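PDB 6SCE: uncharacterized protein, which acts as a DNA nuclease in Type III CRISPR defence and is activated by cyclic oligoadenylate, probably through its CARF domains. Local coordinates for residues 11-16 and 44-49; 19-24 and 60-65; 50-55 and 148-153. One frame throughout, in Å; residues are numbered along the deposited sequence.

Contact 1 of 3, residues 11-16 and 44-49. With nucleotides of chain B.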
loop_
_atom_site.group_PDB
_atom_site.type_symbol
_atom_site.label_atom_id
_atom_site.label_comp_id
_atom_site.label_asym_id
_atom_site.label_seq_id
_atom_site.Cartn_x
_atom_site.Cartn_y
_atom_site.Cartn_z
ATOM N N GLY A 11 -8.423 13.685 2.667
ATOM C CA GLY A 11 -7.217 13.141 2.043
ATOM C C GLY A 11 -7.358 13.046 0.543
ATOM O O GLY A 11 -8.072 13.834 -0.085
ATOM N N ASN A 12 -6.664 12.085 -0.055
ATOM C CA ASN A 12 -6.669 11.957 -1.481
ATOM C C ASN A 12 -8.048 11.714 -2.075
ATOM O O ASN A 12 -8.390 12.275 -3.119
ATOM C CB ASN A 12 -5.742 10.816 -1.945
ATOM C CG ASN A 12 -4.285 11.176 -1.814
ATOM O OD1 ASN A 12 -3.927 12.362 -1.843
ATOM N ND2 ASN A 12 -3.449 10.172 -1.587
ATOM N N ASP A 13 -8.798 10.804 -1.483
ATOM C CA ASP A 13 -10.039 10.386 -2.090
ATOM C C ASP A 13 -11.265 11.184 -1.597
ATOM O O ASP A 13 -11.543 11.209 -0.417
ATOM C CB ASP A 13 -10.292 8.898 -1.884
ATOM C CG ASP A 13 -11.091 8.331 -3.020
ATOM O OD1 ASP A 13 -12.283 8.675 -3.119
ATOM O OD2 ASP A 13 -10.495 7.591 -3.837
ATOM N N PRO A 14 -11.993 11.825 -2.510
ATOM C CA PRO A 14 -13.144 12.625 -2.076
ATOM C C PRO A 14 -14.363 11.791 -1.722
ATOM O O PRO A 14 -15.300 12.302 -1.096
ATOM C CB PRO A 14 -13.434 13.497 -3.305
ATOM C CG PRO A 14 -12.983 12.675 -4.444
ATOM C CD PRO A 14 -11.740 11.985 -3.947
ATOM N N ALA A 15 -14.370 10.527 -2.115
ATOM C CA ALA A 15 -15.598 9.731 -1.924
ATOM C C ALA A 15 -16.059 9.564 -0.465
ATOM O O ALA A 15 -17.250 9.706 -0.174
ATOM C CB ALA A 15 -15.481 8.392 -2.593
ATOM N N PRO A 16 -15.144 9.261 0.473
ATOM C CA PRO A 16 -15.640 9.157 1.855
ATOM C C PRO A 16 -16.066 10.495 2.437
ATOM O O PRO A 16 -16.935 10.528 3.281
ATOM C CB PRO A 16 -14.451 8.590 2.639
ATOM C CG PRO A 16 -13.260 8.851 1.771
ATOM C CD PRO A 16 -13.756 8.774 0.345
ATOM N N GLU A 44 -1.497 14.633 -9.274
ATOM C CA GLU A 44 -2.379 15.509 -10.044
ATOM C C GLU A 44 -3.765 14.947 -10.249
ATOM O O GLU A 44 -4.746 15.702 -10.301
ATOM C CB GLU A 44 -1.752 15.802 -11.439
ATOM N N GLU A 45 -3.860 13.638 -10.437
ATOM C CA GLU A 45 -5.164 13.008 -10.586
ATOM C C GLU A 45 -6.044 13.176 -9.334
ATOM O O GLU A 45 -7.229 13.488 -9.438
ATOM C CB GLU A 45 -5.009 11.542 -11.009
ATOM C CG GLU A 45 -4.542 11.486 -12.461
ATOM C CD GLU A 45 -4.283 10.093 -12.974
ATOM O OE1 GLU A 45 -3.873 9.237 -12.174
ATOM O OE2 GLU A 45 -4.464 9.880 -14.197
ATOM N N TYR A 46 -5.474 12.946 -8.160
ATOM C CA TYR A 46 -6.221 13.214 -6.931
ATOM C C TYR A 46 -6.567 14.698 -6.801
ATOM O O TYR A 46 -7.637 15.050 -6.348
ATOM C CB TYR A 46 -5.482 12.705 -5.728
ATOM C CG TYR A 46 -5.639 11.231 -5.501
ATOM C CD1 TYR A 46 -6.888 10.670 -5.332
ATOM C CD2 TYR A 46 -4.534 10.405 -5.395
ATOM C CE1 TYR A 46 -7.050 9.312 -5.087
ATOM C CE2 TYR A 46 -4.682 9.045 -5.155
ATOM C CZ TYR A 46 -5.934 8.504 -4.999
ATOM O OH TYR A 46 -6.075 7.135 -4.745
ATOM N N GLY A 47 -5.665 15.563 -7.238
ATOM C CA GLY A 47 -5.945 16.985 -7.263
ATOM C C GLY A 47 -7.185 17.282 -8.092
ATOM O O GLY A 47 -8.042 18.077 -7.690
ATOM N N LYS A 48 -7.265 16.657 -9.253
ATOM C CA LYS A 48 -8.419 16.815 -10.138
ATOM C C LYS A 48 -9.707 16.242 -9.548
ATOM O O LYS A 48 -10.777 16.823 -9.697
ATOM C CB LYS A 48 -8.123 16.192 -11.506
ATOM C CG LYS A 48 -7.144 17.017 -12.341
ATOM C CD LYS A 48 -6.621 16.213 -13.524
ATOM C CE LYS A 48 -5.857 17.108 -14.495
ATOM N NZ LYS A 48 -5.347 16.315 -15.650
ATOM N N LYS A 49 -9.608 15.112 -8.865
ATOM C CA LYS A 49 -10.767 14.525 -8.208
ATOM C C LYS A 49 -11.280 15.410 -7.080
ATOM O O LYS A 49 -12.502 15.522 -6.878
ATOM C CB LYS A 49 -10.426 13.124 -7.693
ATOM C CG LYS A 49 -10.151 12.112 -8.805
ATOM C CD LYS A 49 -9.779 10.743 -8.242
ATOM C CE LYS A 49 -9.556 9.710 -9.337
ATOM N NZ LYS A 49 -8.996 8.440 -8.784
ATOM P P A B 2 -8.032 9.231 2.011
ATOM O OP1 A B 2 -7.747 9.146 0.545
ATOM O OP2 A B 2 -8.837 10.356 2.604
ATOM O "O5'" A B 2 -8.755 7.859 2.423
ATOM C "C5'" A B 2 -9.359 7.768 3.734
ATOM C "C4'" A B 2 -10.023 6.423 3.884
ATOM O "O4'" A B 2 -11.144 6.356 2.962
ATOM C "C3'" A B 2 -9.149 5.210 3.593
ATOM O "O3'" A B 2 -9.388 4.162 4.532
ATOM C "C2'" A B 2 -9.621 4.766 2.211
ATOM O "O2'" A B 2 -9.470 3.378 2.010
ATOM C "C1'" A B 2 -11.097 5.137 2.269
ATOM N N9 A B 2 -11.746 5.273 0.980
ATOM C C8 A B 2 -11.151 5.492 -0.242
ATOM N N7 A B 2 -12.016 5.500 -1.225
ATOM C C5 A B 2 -13.242 5.255 -0.625
ATOM C C6 A B 2 -14.546 5.128 -1.142
ATOM N N6 A B 2 -14.833 5.155 -2.442
ATOM N N1 A B 2 -15.547 4.927 -0.252
ATOM C C2 A B 2 -15.231 4.798 1.043
ATOM N N3 A B 2 -14.043 4.885 1.644
ATOM C C4 A B 2 -13.081 5.110 0.738
ATOM P P A B 1 -3.186 6.146 6.527
ATOM O OP1 A B 1 -3.020 6.611 7.941
ATOM O OP2 A B 1 -3.934 4.846 6.314
ATOM O "O5'" A B 1 -3.895 7.340 5.739
ATOM C "C5'" A B 1 -4.649 7.108 4.553
ATOM C "C4'" A B 1 -4.585 8.356 3.705
ATOM O "O4'" A B 1 -3.260 8.474 3.124
ATOM C "C3'" A B 1 -5.586 8.355 2.545
ATOM O "O3'" A B 1 -6.711 9.155 2.930
ATOM C "C2'" A B 1 -4.764 8.940 1.386
ATOM O "O2'" A B 1 -4.840 10.349 1.360
ATOM C "C1'" A B 1 -3.351 8.477 1.718
ATOM N N9 A B 1 -3.017 7.135 1.236
ATOM C C8 A B 1 -2.407 6.147 1.958
ATOM N N7 A B 1 -2.225 5.059 1.254
ATOM C C5 A B 1 -2.723 5.358 -0.003
ATOM C C6 A B 1 -2.816 4.607 -1.190
ATOM N N6 A B 1 -2.400 3.348 -1.291
ATOM N N1 A B 1 -3.368 5.209 -2.272
ATOM C C2 A B 1 -3.795 6.474 -2.144
ATOM N N3 A B 1 -3.771 7.269 -1.074
ATOM C C4 A B 1 -3.217 6.642 -0.023
HETATM O O HOH W 1 -8.202 6.550 -3.224
HETATM O O HOH W 2 -10.386 7.644 -6.539
#
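N12 lies against Y46 where loop 11-14 passes the start of helix 44-59, with their CA atoms 5.6 Å apart. The loop leaves the first strand, 5-10, of a Rossmann-like domain, probably the CARF domain, and leads into helix 15-28, the usual place for ligand binding in this fold; here it meets adenylates A1 and A2 of chain B. With CG anti to the carbonyl carbon (chi1 -73°), N12 lays its side chain over the Y46 ring: its CB sits 3.4 Å from the ring centroid in a CH-pi contact, and the amide stacks with its plane 11° from that of the ring. Thus held flat, the amide uses both ends. OD1 takes the backbone N of W42, and ND2 donates to N3 of A1 over 3.0 Å. The loop backbone also grips the nucleotides: N12 N gives O2' of A1 a nearly straight 2.9 Å bond (169°), and D13 N reaches OP1 of A2 at 2.8 Å. D13 caps the helix that follows, its OD1 receiving A15 N on the anti lone pair and also bonding Y147 OH. Its other oxygen, OD2, lies at the ring edge of Y46 and takes a hydrogen from each of two waters, one of which binds Y46 OH. Putting an alanine in place of Y46 removes ring and hydroxyl, so the N12 amide would probably lose the surface that keeps it flat for A1 and the first water one of its mates. About one turn further along the helix, the P14 ring packs across CB of K49. The extended K49 chain carries NZ to R218 O and to the second water, 2.8 Å from NZ and 2.7 Å from D13 OD2.

Contact 2 of 3, residues 19-24 and 60-65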
loop_
_atom_site.group_PDB
_atom_site.type_symbol
_atom_site.label_atom_id
_atom_site.label_comp_id
_atom_site.label_asym_id
_atom_site.label_seq_id
_atom_site.Cartn_x
_atom_site.Cartn_y
_atom_site.Cartn_z
ATOM N N LEU A 19 -19.541 10.936 0.921
ATOM C CA LEU A 19 -20.429 10.056 1.621
ATOM C C LEU A 19 -20.826 10.601 2.996
ATOM O O LEU A 19 -22.020 10.556 3.370
ATOM C CB LEU A 19 -19.803 8.661 1.736
ATOM C CG LEU A 19 -20.610 7.608 2.464
ATOM C CD1 LEU A 19 -21.965 7.392 1.799
ATOM C CD2 LEU A 19 -19.818 6.300 2.522
ATOM N N GLY A 20 -19.854 11.140 3.758
ATOM C CA GLY A 20 -20.148 11.687 5.076
ATOM C C GLY A 20 -21.091 12.874 5.000
ATOM O O GLY A 20 -22.003 12.990 5.832
ATOM N N LEU A 21 -20.940 13.705 3.970
ATOM C CA LEU A 21 -21.867 14.812 3.732
ATOM C C LEU A 21 -23.297 14.289 3.475
ATOM O O LEU A 21 -24.257 14.804 4.059
ATOM C CB LEU A 21 -21.395 15.707 2.596
ATOM C CG LEU A 21 -22.277 16.921 2.312
ATOM C CD1 LEU A 21 -22.516 17.825 3.523
ATOM C CD2 LEU A 21 -21.720 17.726 1.151
ATOM N N LYS A 22 -23.426 13.229 2.672
ATOM C CA LYS A 22 -24.756 12.642 2.395
ATOM C C LYS A 22 -25.371 12.138 3.691
ATOM O O LYS A 22 -26.572 12.281 3.895
ATOM C CB LYS A 22 -24.674 11.529 1.336
ATOM C CG LYS A 22 -24.234 12.039 -0.025
ATOM C CD LYS A 22 -24.209 10.907 -1.051
ATOM C CE LYS A 22 -25.608 10.545 -1.546
ATOM N NZ LYS A 22 -25.602 9.244 -2.277
ATOM N N VAL A 23 -24.557 11.566 4.576
ATOM C CA VAL A 23 -25.037 11.089 5.862
ATOM C C VAL A 23 -25.584 12.248 6.703
ATOM O O VAL A 23 -26.717 12.174 7.243
ATOM C CB VAL A 23 -23.925 10.367 6.638
ATOM C CG1 VAL A 23 -24.318 10.071 8.081
ATOM C CG2 VAL A 23 -23.488 9.111 5.920
ATOM N N VAL A 24 -24.815 13.325 6.790
ATOM C CA VAL A 24 -25.242 14.491 7.565
ATOM C C VAL A 24 -26.542 15.083 6.997
ATOM O O VAL A 24 -27.504 15.369 7.737
ATOM C CB VAL A 24 -24.150 15.569 7.580
ATOM C CG1 VAL A 24 -24.632 16.797 8.348
ATOM C CG2 VAL A 24 -22.902 15.024 8.259
ATOM N N LYS A 60 -24.333 21.531 -5.160
ATOM C CA LYS A 60 -25.195 21.185 -4.078
ATOM C C LYS A 60 -25.600 22.410 -3.234
ATOM O O LYS A 60 -26.371 22.267 -2.285
ATOM C CB LYS A 60 -24.539 20.126 -3.184
ATOM C CG LYS A 60 -24.505 18.742 -3.828
ATOM C CD LYS A 60 -23.747 17.720 -2.985
ATOM C CE LYS A 60 -24.318 17.573 -1.598
ATOM N NZ LYS A 60 -25.751 17.167 -1.563
ATOM N N GLY A 61 -25.072 23.579 -3.561
ATOM C CA GLY A 61 -25.324 24.784 -2.780
ATOM C C GLY A 61 -24.626 24.776 -1.434
ATOM O O GLY A 61 -25.050 25.468 -0.505
ATOM N N VAL A 62 -23.555 23.990 -1.314
ATOM C CA VAL A 62 -22.840 23.877 -0.046
ATOM C C VAL A 62 -21.610 24.751 -0.101
ATOM O O VAL A 62 -20.675 24.511 -0.893
ATOM C CB VAL A 62 -22.467 22.416 0.279
ATOM C CG1 VAL A 62 -21.676 22.306 1.580
ATOM C CG2 VAL A 62 -23.725 21.579 0.388
ATOM N N LEU A 63 -21.612 25.800 0.718
ATOM C CA LEU A 63 -20.429 26.636 0.865
ATOM C C LEU A 63 -19.334 25.825 1.587
ATOM O O LEU A 63 -19.645 25.117 2.510
ATOM C CB LEU A 63 -20.770 27.863 1.698
ATOM C CG LEU A 63 -21.810 28.808 1.067
ATOM C CD1 LEU A 63 -22.231 29.875 2.072
ATOM C CD2 LEU A 63 -21.210 29.422 -0.193
ATOM N N TYR A 64 -18.088 25.933 1.169
ATOM C CA TYR A 64 -17.019 25.185 1.827
ATOM C C TYR A 64 -15.771 26.051 1.968
ATOM O O TYR A 64 -15.592 27.040 1.266
ATOM C CB TYR A 64 -16.687 23.882 1.051
ATOM C CG TYR A 64 -16.105 24.149 -0.324
ATOM C CD1 TYR A 64 -16.930 24.330 -1.408
ATOM C CD2 TYR A 64 -14.734 24.278 -0.519
ATOM C CE1 TYR A 64 -16.421 24.632 -2.640
ATOM C CE2 TYR A 64 -14.216 24.586 -1.764
ATOM C CZ TYR A 64 -15.068 24.748 -2.806
ATOM O OH TYR A 64 -14.604 25.037 -4.035
ATOM N N GLU A 65 -14.897 25.635 2.863
ATOM C CA GLU A 65 -13.571 26.212 2.970
ATOM C C GLU A 65 -12.595 25.120 3.348
ATOM O O GLU A 65 -13.025 24.078 3.822
ATOM C CB GLU A 65 -13.546 27.317 4.014
ATOM C CG GLU A 65 -13.991 26.890 5.387
ATOM C CD GLU A 65 -14.212 28.086 6.298
ATOM O OE1 GLU A 65 -13.209 28.754 6.647
ATOM O OE2 GLU A 65 -15.376 28.366 6.643
#
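L21 meets K60 and V62 where helix 15-28 faces the turn joining helix 44-59 to strand 64-67. In this Rossmann-like domain, strands 5-10, 33-38 and 64-67 are parallel neighbours linked by those two helices in successive beta-alpha-beta units. The segments stand well apart, with the nearest CA atoms, those of L21 and V62, separated by 9.9 Å; side chains alone bridge the interval. The apolar part centres on a single methyl. Having CG anti to the backbone N (chi1 -178°), L21 extends CD2 toward the turn, where it faces both methyls of V62: CG2 is 4.4 Å and CG1 4.6 Å from that carbon. This is loose van der Waals packing, and it is completed by L57, Y6 and V31 around L21 and by A34 beside V62. The mixed part belongs to K60. Its aliphatic chain runs past L21 in the opposite direction, bringing CE to 3.8 Å from L21 CD2, the closest approach between the segments. Bends at chi3 (58°) and chi4 (58°) curl the chain beside the leucine and take NZ on to E25, one turn further along helix 15-28, for a salt bridge. A lysine thus serves both purposes: its methylenes border the apolar patch while its ammonium pairs with a carboxylate of the facing helix. No hydrogen bond joins the segments; backbone bonding serves each separately. G61, at positive phi, ends helix 44-59 in a Schellman motif, and V62, just after it, points its CB toward helix 15-28. The strand then begins to pair with 33-38, through L63 and E65 to A34. Y64 stacks on F54, and V62 O lies in the plane of the Y64 ring at its edge, 3.8 Å from CD1.

Contact 3 of 3, residues 50-55 and 148-153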
loop_
_atom_site.group_PDB
_atom_site.type_symbol
_atom_site.label_atom_id
_atom_site.label_comp_id
_atom_site.label_asym_id
_atom_site.label_seq_id
_atom_site.Cartn_x
_atom_site.Cartn_y
_atom_site.Cartn_z
ATOM N N ARG A 50 -10.350 16.060 -6.365
ATOM C CA ARG A 50 -10.721 16.963 -5.332
ATOM C C ARG A 50 -11.446 18.186 -5.915
ATOM O O ARG A 50 -12.433 18.635 -5.334
ATOM C CB ARG A 50 -9.508 17.397 -4.495
ATOM C CG ARG A 50 -9.877 18.310 -3.348
ATOM C CD ARG A 50 -8.675 18.646 -2.490
ATOM N NE ARG A 50 -8.160 17.460 -1.809
ATOM C CZ ARG A 50 -7.064 17.426 -1.062
ATOM N NH1 ARG A 50 -6.309 18.506 -0.902
ATOM N NH2 ARG A 50 -6.692 16.287 -0.518
ATOM N N GLN A 51 -10.965 18.717 -7.040
ATOM C CA GLN A 51 -11.664 19.835 -7.687
ATOM C C GLN A 51 -13.035 19.410 -8.179
ATOM O O GLN A 51 -13.965 20.195 -8.105
ATOM C CB GLN A 51 -10.825 20.493 -8.802
ATOM C CG GLN A 51 -9.590 21.195 -8.249
ATOM C CD GLN A 51 -9.910 22.160 -7.099
ATOM O OE1 GLN A 51 -10.831 22.971 -7.201
ATOM N NE2 GLN A 51 -9.171 22.049 -5.989
ATOM N N ALA A 52 -13.171 18.169 -8.641
ATOM C CA ALA A 52 -14.478 17.644 -9.028
ATOM C C ALA A 52 -15.434 17.560 -7.825
ATOM O O ALA A 52 -16.626 17.847 -7.924
ATOM C CB ALA A 52 -14.318 16.304 -9.698
ATOM N N PHE A 53 -14.901 17.201 -6.667
ATOM C CA PHE A 53 -15.670 17.154 -5.463
ATOM C C PHE A 53 -16.146 18.571 -5.086
ATOM O O PHE A 53 -17.322 18.777 -4.758
ATOM C CB PHE A 53 -14.824 16.541 -4.347
ATOM C CG PHE A 53 -15.453 16.573 -2.983
ATOM C CD1 PHE A 53 -16.739 16.116 -2.772
ATOM C CD2 PHE A 53 -14.722 17.025 -1.888
ATOM C CE1 PHE A 53 -17.309 16.144 -1.510
ATOM C CE2 PHE A 53 -15.266 16.993 -0.624
ATOM C CZ PHE A 53 -16.568 16.560 -0.428
ATOM N N PHE A 54 -15.253 19.535 -5.160
ATOM C CA PHE A 54 -15.610 20.916 -4.853
ATOM C C PHE A 54 -16.650 21.497 -5.832
ATOM O O PHE A 54 -17.548 22.214 -5.413
ATOM C CB PHE A 54 -14.373 21.816 -4.796
ATOM C CG PHE A 54 -13.459 21.534 -3.626
ATOM C CD1 PHE A 54 -13.908 20.842 -2.509
ATOM C CD2 PHE A 54 -12.136 21.982 -3.640
ATOM C CE1 PHE A 54 -13.066 20.590 -1.430
ATOM C CE2 PHE A 54 -11.309 21.725 -2.559
ATOM C CZ PHE A 54 -11.781 21.035 -1.461
ATOM N N ARG A 55 -16.573 21.091 -7.085
ATOM C CA ARG A 55 -17.610 21.407 -8.073
ATOM C C ARG A 55 -18.969 20.829 -7.695
ATOM O O ARG A 55 -19.987 21.502 -7.803
ATOM C CB ARG A 55 -17.163 20.925 -9.470
ATOM C CG ARG A 55 -18.163 21.143 -10.583
ATOM C CD ARG A 55 -17.681 20.485 -11.873
ATOM N NE ARG A 55 -18.709 20.495 -12.921
ATOM C CZ ARG A 55 -18.533 20.050 -14.166
ATOM N NH1 ARG A 55 -19.534 20.117 -15.033
ATOM N NH2 ARG A 55 -17.368 19.529 -14.546
ATOM N N LEU A 148 -14.374 9.719 -12.786
ATOM C CA LEU A 148 -14.178 9.519 -14.218
ATOM C C LEU A 148 -14.094 10.837 -14.982
ATOM O O LEU A 148 -13.154 11.070 -15.754
ATOM C CB LEU A 148 -15.262 8.631 -14.780
ATOM C CG LEU A 148 -15.374 7.275 -14.108
ATOM C CD1 LEU A 148 -16.432 6.459 -14.815
ATOM C CD2 LEU A 148 -14.046 6.530 -14.067
ATOM N N GLU A 149 -15.037 11.725 -14.731
ATOM C CA GLU A 149 -15.028 13.022 -15.389
ATOM C C GLU A 149 -13.703 13.769 -15.190
ATOM O O GLU A 149 -13.098 14.220 -16.169
ATOM C CB GLU A 149 -16.236 13.861 -14.939
ATOM C CG GLU A 149 -16.352 15.212 -15.630
ATOM C CD GLU A 149 -15.331 16.242 -15.139
ATOM O OE1 GLU A 149 -15.043 16.295 -13.911
ATOM O OE2 GLU A 149 -14.820 17.027 -15.982
ATOM N N PRO A 150 -13.230 13.920 -13.938
ATOM C CA PRO A 150 -11.958 14.655 -13.829
ATOM C C PRO A 150 -10.746 13.974 -14.464
ATOM O O PRO A 150 -9.769 14.637 -14.721
ATOM C CB PRO A 150 -11.743 14.773 -12.309
ATOM C CG PRO A 150 -12.575 13.712 -11.723
ATOM C CD PRO A 150 -13.790 13.634 -12.611
ATOM N N LEU A 151 -10.786 12.654 -14.658
ATOM C CA LEU A 151 -9.695 11.951 -15.316
ATOM C C LEU A 151 -9.857 11.946 -16.862
ATOM O O LEU A 151 -9.064 11.329 -17.551
ATOM C CB LEU A 151 -9.624 10.502 -14.832
ATOM C CG LEU A 151 -9.144 10.220 -13.402
ATOM C CD1 LEU A 151 -9.404 8.771 -13.023
ATOM C CD2 LEU A 151 -7.679 10.550 -13.235
ATOM N N GLY A 152 -10.902 12.581 -17.377
ATOM C CA GLY A 152 -11.154 12.646 -18.814
ATOM C C GLY A 152 -11.633 11.326 -19.404
ATOM O O GLY A 152 -11.432 11.060 -20.592
ATOM N N GLU A 153 -12.266 10.488 -18.591
ATOM C CA GLU A 153 -12.704 9.179 -19.048
ATOM C C GLU A 153 -14.159 9.280 -19.434
ATOM O O GLU A 153 -15.027 9.505 -18.567
ATOM C CB GLU A 153 -12.559 8.110 -17.950
ATOM C CG GLU A 153 -11.132 7.837 -17.508
ATOM C CD GLU A 153 -10.285 7.101 -18.543
ATOM O OE1 GLU A 153 -10.823 6.538 -19.519
ATOM O OE2 GLU A 153 -9.055 7.111 -18.381
#
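A52 and P150 make the tight side of this contact, where helix 44-59 meets the Schellman turn that closes helix 140-148. The turn probably marks the end of the Rossmann-like CARF domain, just before the chain enters the next sheet at strand 156-158. The CA atoms of A52 and P150 are 6.2 Å apart, close enough for the small alanine to take the proline ring directly against the helix. The A52 methyl abuts the outer carbons of that ring: CB is 3.7 Å from P150 CG and 4.0 Å from both P150 CB and CD, so it meets the apex nearly symmetrically. K48 and K49, one turn back on the same helix, touch the proline too, and L151 next to it packs on E45 and K49. Toward solvent the contact slackens. R55, fully extended from CG to NE, crosses E149 at about a right angle, and its guanidinium plane is turned 71° from the carboxylate. E149 OE2 comes in at the guanidinium edge, 3.8 Å from NH2, which makes a long salt bridge and no hydrogen bond. Both residues are exposed, and R55 also touches a crystal neighbour and has a weak, long ion pair with E59, so the attraction is probably weak. E149 reaches this side because its chain, with CG anti to the backbone N, bends at chi2 (-74°) and brings the carboxylate near A52, whose CB is 4.3 Å from OE1. Behind the proline, the turn itself is firmly made. G152, at positive phi (73°), is the C-prime residue that takes the chain out of the helix, and E153 directs its carboxylate to R176 and R218. Two backbone bonds close the motif: G152 N to E149 O at 3.0 Å, and E153 N to L148 O, also 3.0 Å.

In the fold
Helix 44-59 runs through all three regions: its start lies in contact 1, its middle in contact 3, and its end leads into contact 2. The centres of contacts 1 and 3 are about 8 Å apart, and they join directly: R50 NH2 probably hydrogen-bonds G11 O at 2.8 Å, while P14 CB packs on F53 CB at 3.5 Å. Contact 2 is about 16 Å from each, centre to centre, sharing helix 15-28 with contact 1 and touching contact 3 through Y64 OH, 3.3 Å from F54 CB. Of the three, contact 1 hydrogen-bonds the adenylates of chain B. The nearest atom of contact 2 is about 5 Å from the bound nucleic acid, that of contact 3 about 7 Å.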